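PDB 2QHQ: type III effector from Vibrio parahaemolyticus, which is of unknown function but belongs to the HopJ family, and so may act as an effector delivered into host cells by type III secretion. Local coordinates for residues L14-L18 and F69-L75; F87-L93 and I104-M108. One frame throughout, in Å; residues are numbered along the deposited sequence.

Contact 1: L14-L18 and F69-L75; sequences LQQFL and FGLLNAL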
# COMPACT_ATOMS: atom_id res chain seq x y z
N LEU B 14 -9.91 -13.36 -3.59
CA LEU B 14 -9.34 -12.17 -3.00
C LEU B 14 -10.39 -11.09 -2.74
O LEU B 14 -10.43 -10.53 -1.64
CB LEU B 14 -8.20 -11.62 -3.87
CG LEU B 14 -7.55 -10.31 -3.40
CD1 LEU B 14 -6.94 -10.51 -2.03
CD2 LEU B 14 -6.51 -9.84 -4.41
N GLN B 15 -11.23 -10.79 -3.73
CA GLN B 15 -12.16 -9.66 -3.60
C GLN B 15 -13.10 -9.82 -2.40
O GLN B 15 -13.30 -8.85 -1.64
CB GLN B 15 -12.97 -9.43 -4.89
CG GLN B 15 -13.80 -8.13 -4.86
CD GLN B 15 -12.92 -6.89 -4.74
OE1 GLN B 15 -12.01 -6.69 -5.54
NE2 GLN B 15 -13.19 -6.05 -3.74
N GLN B 16 -13.68 -11.01 -2.24
CA GLN B 16 -14.61 -11.25 -1.14
C GLN B 16 -13.90 -11.08 0.20
O GLN B 16 -14.46 -10.52 1.14
CB GLN B 16 -15.23 -12.65 -1.21
CG GLN B 16 -16.28 -12.91 -0.13
CD GLN B 16 -17.46 -11.95 -0.20
OE1 GLN B 16 -17.84 -11.50 -1.28
NE2 GLN B 16 -18.03 -11.64 0.96
N PHE B 17 -12.66 -11.56 0.28
CA PHE B 17 -11.90 -11.39 1.52
C PHE B 17 -11.76 -9.91 1.88
O PHE B 17 -12.02 -9.51 3.02
CB PHE B 17 -10.52 -12.04 1.44
CG PHE B 17 -9.68 -11.75 2.65
CD1 PHE B 17 -9.84 -12.49 3.82
CD2 PHE B 17 -8.76 -10.71 2.62
CE1 PHE B 17 -9.07 -12.20 4.95
CE2 PHE B 17 -7.98 -10.42 3.75
CZ PHE B 17 -8.13 -11.17 4.91
N LEU B 18 -11.37 -9.10 0.89
CA LEU B 18 -11.15 -7.65 1.08
C LEU B 18 -12.48 -6.97 1.46
O LEU B 18 -12.51 -6.08 2.32
CB LEU B 18 -10.54 -7.02 -0.18
CG LEU B 18 -9.09 -7.47 -0.50
CD1 LEU B 18 -8.61 -6.91 -1.84
CD2 LEU B 18 -8.12 -7.06 0.61
N PHE B 69 1.04 -7.71 1.84
CA PHE B 69 -0.35 -7.83 1.40
C PHE B 69 -1.10 -6.51 1.64
O PHE B 69 -1.87 -6.06 0.78
CB PHE B 69 -0.99 -9.02 2.15
CG PHE B 69 -2.46 -9.20 1.89
CD1 PHE B 69 -2.89 -9.87 0.75
CD2 PHE B 69 -3.40 -8.72 2.80
CE1 PHE B 69 -4.26 -10.07 0.52
CE2 PHE B 69 -4.79 -8.92 2.58
CZ PHE B 69 -5.21 -9.61 1.44
N GLY B 70 -0.85 -5.90 2.80
CA GLY B 70 -1.48 -4.61 3.14
C GLY B 70 -1.04 -3.51 2.18
O GLY B 70 -1.85 -2.63 1.81
N LEU B 71 0.23 -3.56 1.76
CA LEU B 71 0.71 -2.60 0.77
C LEU B 71 0.10 -2.82 -0.61
O LEU B 71 -0.36 -1.85 -1.23
CB LEU B 71 2.24 -2.60 0.68
CG LEU B 71 2.96 -1.86 1.80
CD1 LEU B 71 4.46 -2.11 1.65
CD2 LEU B 71 2.61 -0.35 1.74
N LEU B 72 0.09 -4.06 -1.10
CA LEU B 72 -0.47 -4.31 -2.43
C LEU B 72 -1.95 -3.93 -2.51
O LEU B 72 -2.41 -3.44 -3.53
CB LEU B 72 -0.26 -5.76 -2.86
CG LEU B 72 1.19 -6.20 -3.16
CD1 LEU B 72 1.19 -7.67 -3.61
CD2 LEU B 72 1.78 -5.33 -4.26
N ASN B 73 -2.68 -4.14 -1.41
CA ASN B 73 -4.13 -3.92 -1.40
C ASN B 73 -4.58 -2.61 -0.74
O ASN B 73 -5.77 -2.39 -0.52
CB ASN B 73 -4.81 -5.12 -0.76
CG ASN B 73 -4.69 -6.34 -1.63
OD1 ASN B 73 -5.19 -6.35 -2.75
ND2 ASN B 73 -3.96 -7.33 -1.18
N ALA B 74 -3.61 -1.75 -0.45
CA ALA B 74 -3.87 -0.40 0.05
C ALA B 74 -4.70 -0.40 1.33
O ALA B 74 -5.58 0.43 1.52
CB ALA B 74 -4.50 0.48 -1.06
N LEU B 75 -4.38 -1.33 2.23
CA LEU B 75 -5.14 -1.49 3.47
C LEU B 75 -4.73 -0.44 4.48
O LEU B 75 -3.55 -0.16 4.61
CB LEU B 75 -4.92 -2.90 4.05
CG LEU B 75 -5.38 -4.08 3.18
CD1 LEU B 75 -5.11 -5.39 3.93
CD2 LEU B 75 -6.85 -3.96 2.86
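The first turn of helix 14-23 (residues 14-18) faces the last turn of helix 67-72 and the loop after it, with Leu18 and Asn73 nearest in the backbone at 8.3 Å between their CA atoms. That spacing is filled by side chains from both sides. Leu14, Phe17 and Leu18 all meet the outer end of the Phe69 ring. Leu14 CD1 lies at the ring's edge, close to its plane, 3.7 Å from Phe69 CE1. Phe17, whose CG stands anti to the backbone N (chi1 174°), brings CE2 to 3.7 Å from Phe69 CZ; the two ring planes are inclined at 64° in an oblique pairing. Leu18 divides its methyls: CD2 touches both Phe69 CZ and Leu75 CD2, whereas CD1 rests 3.6 Å from Asn73 OD1.

The second segment owes its shape to a Schellman motif. Ala74, with positive phi, is its C-prime residue, and Leu75 N bonds to Gly70 O at 2.9 Å while a weak bond runs from Ala74 N to Leu71 O. This helix ending turns the chain so that Leu75 reaches Leu18. Asn73, just past the helix, folds its amide back: ND2 donates to Phe69 O at 3.1 Å with a bent N-H...O angle of 136°, and lies over one face of the Phe69 ring near the rim. Phe69 O thus takes two donors, Asn73 N and ND2, from opposite faces of its plane. Asn73 ND2 also bonds to Tyr41 OH. Helix 30-40 packs on Phe17 and Phe69, while Gln116 of the second subunit covers Leu14, Leu18 and Asn73.

Contact 2: F87-L93 and I104-M108; sequences FYREDVL and IRNFM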
# COMPACT_ATOMS: atom_id res chain seq x y z
N PHE B 87 -4.08 -12.98 16.86
CA PHE B 87 -2.76 -12.49 17.31
C PHE B 87 -2.85 -11.03 17.73
O PHE B 87 -2.21 -10.62 18.71
CB PHE B 87 -1.67 -12.64 16.23
CG PHE B 87 -1.29 -14.06 15.91
CD1 PHE B 87 -1.06 -14.99 16.91
CD2 PHE B 87 -1.10 -14.43 14.59
CE1 PHE B 87 -0.66 -16.29 16.59
CE2 PHE B 87 -0.72 -15.73 14.25
CZ PHE B 87 -0.50 -16.66 15.24
N TYR B 88 -3.62 -10.25 16.97
CA TYR B 88 -3.89 -8.86 17.30
C TYR B 88 -4.99 -8.75 18.35
O TYR B 88 -4.80 -8.16 19.40
CB TYR B 88 -4.28 -8.08 16.04
CG TYR B 88 -4.77 -6.67 16.29
CD1 TYR B 88 -3.95 -5.73 16.91
CD2 TYR B 88 -6.05 -6.27 15.87
CE1 TYR B 88 -4.40 -4.41 17.12
CE2 TYR B 88 -6.50 -4.96 16.09
CZ TYR B 88 -5.66 -4.05 16.71
OH TYR B 88 -6.10 -2.76 16.91
N ARG B 89 -6.15 -9.34 18.07
CA ARG B 89 -7.32 -9.10 18.90
C ARG B 89 -7.22 -9.71 20.31
O ARG B 89 -7.83 -9.16 21.24
CB ARG B 89 -8.59 -9.62 18.22
CG ARG B 89 -9.08 -8.70 17.13
CD ARG B 89 -10.38 -9.18 16.53
NE ARG B 89 -10.19 -10.26 15.56
CZ ARG B 89 -10.44 -11.55 15.79
NH1 ARG B 89 -10.88 -11.96 16.97
NH2 ARG B 89 -10.24 -12.43 14.83
N GLU B 90 -6.51 -10.83 20.44
CA GLU B 90 -6.35 -11.53 21.73
C GLU B 90 -4.96 -11.35 22.29
O GLU B 90 -4.79 -10.73 23.35
CB GLU B 90 -6.63 -13.04 21.61
CG GLU B 90 -8.07 -13.39 21.33
CD GLU B 90 -8.33 -14.89 21.18
OE1 GLU B 90 -7.40 -15.76 21.28
OE2 GLU B 90 -9.50 -15.22 20.95
N ASP B 91 -3.96 -11.90 21.59
CA ASP B 91 -2.60 -11.97 22.13
C ASP B 91 -2.11 -10.57 22.49
O ASP B 91 -1.57 -10.32 23.58
CB ASP B 91 -1.63 -12.62 21.12
CG ASP B 91 -1.84 -14.11 20.92
OD1 ASP B 91 -3.00 -14.52 20.77
OD2 ASP B 91 -0.83 -14.88 20.91
N VAL B 92 -2.35 -9.62 21.58
CA VAL B 92 -1.80 -8.30 21.78
C VAL B 92 -2.75 -7.38 22.55
O VAL B 92 -2.36 -6.82 23.57
CB VAL B 92 -1.34 -7.63 20.44
CG1 VAL B 92 -0.94 -6.21 20.70
CG2 VAL B 92 -0.14 -8.39 19.85
N LEU B 93 -3.98 -7.22 22.06
CA LEU B 93 -4.89 -6.22 22.64
C LEU B 93 -5.29 -6.53 24.08
O LEU B 93 -5.47 -5.61 24.87
CB LEU B 93 -6.15 -5.99 21.79
CG LEU B 93 -5.98 -5.22 20.48
CD1 LEU B 93 -7.34 -5.03 19.80
CD2 LEU B 93 -5.27 -3.87 20.65
N ILE B 104 3.35 -6.67 15.33
CA ILE B 104 2.03 -6.09 15.60
C ILE B 104 2.15 -4.92 16.57
O ILE B 104 1.60 -3.84 16.33
CB ILE B 104 1.04 -7.14 16.20
CG1 ILE B 104 0.83 -8.29 15.21
CG2 ILE B 104 -0.30 -6.49 16.54
CD1 ILE B 104 -0.08 -9.45 15.78
N ARG B 105 2.90 -5.12 17.66
CA ARG B 105 3.02 -4.09 18.70
C ARG B 105 3.69 -2.83 18.18
O ARG B 105 3.27 -1.75 18.52
CB ARG B 105 3.72 -4.64 19.94
CG ARG B 105 2.95 -5.77 20.62
CD ARG B 105 3.72 -6.37 21.80
NE ARG B 105 2.95 -7.48 22.36
CZ ARG B 105 1.95 -7.36 23.24
NH1 ARG B 105 1.57 -6.16 23.70
NH2 ARG B 105 1.33 -8.45 23.65
N ASN B 106 4.69 -2.98 17.31
CA ASN B 106 5.36 -1.84 16.71
C ASN B 106 4.48 -1.11 15.72
O ASN B 106 4.44 0.10 15.69
CB ASN B 106 6.69 -2.22 16.07
CG ASN B 106 7.85 -2.15 17.06
OD1 ASN B 106 8.41 -1.06 17.32
ND2 ASN B 106 8.19 -3.27 17.65
N PHE B 107 3.74 -1.87 14.93
CA PHE B 107 2.92 -1.27 13.88
C PHE B 107 1.77 -0.47 14.52
O PHE B 107 1.36 0.55 13.97
CB PHE B 107 2.40 -2.35 12.95
CG PHE B 107 1.62 -1.84 11.76
CD1 PHE B 107 2.29 -1.29 10.66
CD2 PHE B 107 0.23 -1.94 11.73
CE1 PHE B 107 1.56 -0.84 9.55
CE2 PHE B 107 -0.50 -1.48 10.62
CZ PHE B 107 0.17 -0.93 9.53
N MSE B 108 1.26 -0.94 15.66
CA MSE B 108 0.27 -0.16 16.42
C MSE B 108 0.73 1.24 16.80
O MSE B 108 -0.08 2.18 16.93
CB MSE B 108 -0.08 -0.94 17.70
CG MSE B 108 -1.12 -1.98 17.49
SE MSE B 108 -1.20 -3.02 19.15
CE MSE B 108 -2.16 -1.75 20.25
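Ile104 meets three residues of helix 86-92 through two of its branches. Its CD1 reaches Phe87 CB at 3.6 Å, and its CG2 touches both Tyr88 CD1, 3.7 Å away, and Val92 CG2, which approach it from roughly perpendicular directions. Arg105 follows with a chain extended from CG to NE, which carries the guanidinium across Val92; Val92 covers one of its faces with CA, 3.6 Å from Arg105 NH2, and CG1 lies over a face toward the rim. The charged end is held from outside the two segments, by a salt bridge to Asp100 and a hydrogen bond from NH2 to His95 O. Met108, a selenomethionine, completes the contact one turn on from Ile104. Its SE sits 3.6 Å from Val92 CG1. A bend at chi3 (76°) directs CE to Leu93 CD2 at 3.8 Å, and Leu93 CD1 in turn lies over one face of the Tyr88 ring. Leu81 of helix 79-83 packs against Tyr88, Ile104 and Met108. Segments 87-92, with its pi-type turn, and 104-108 cross at -104°, a near-perpendicular helix pair joined by the residues between 93 and 104 and closed by an apolar patch with a Met-aromatic contact, Met108 SE lying at the Tyr88 ring edge, 5.3 Å from its centroid.

How the contacts relate
Both contacts are partly buried and lie on opposite sides of the chain's centre, their own centres about 19 Å apart. They share no helix and do not touch, although helix 79-83 packs against each: on Leu75 in contact 1 and on several residues of contact 2. Contact 1 joins segments far apart in sequence and meets the second subunit, whereas contact 2 joins near neighbours along the chain and is untouched by the other protein chain of the assembly. Aliphatic side chains fill much of both. The Phe17-Phe69 ring pair and a buried asparagine amide distinguish contact 1; a selenium-aromatic contact and an arginine whose charge is paired outside the segments, with Asp100, distinguish contact 2, which buries more surface.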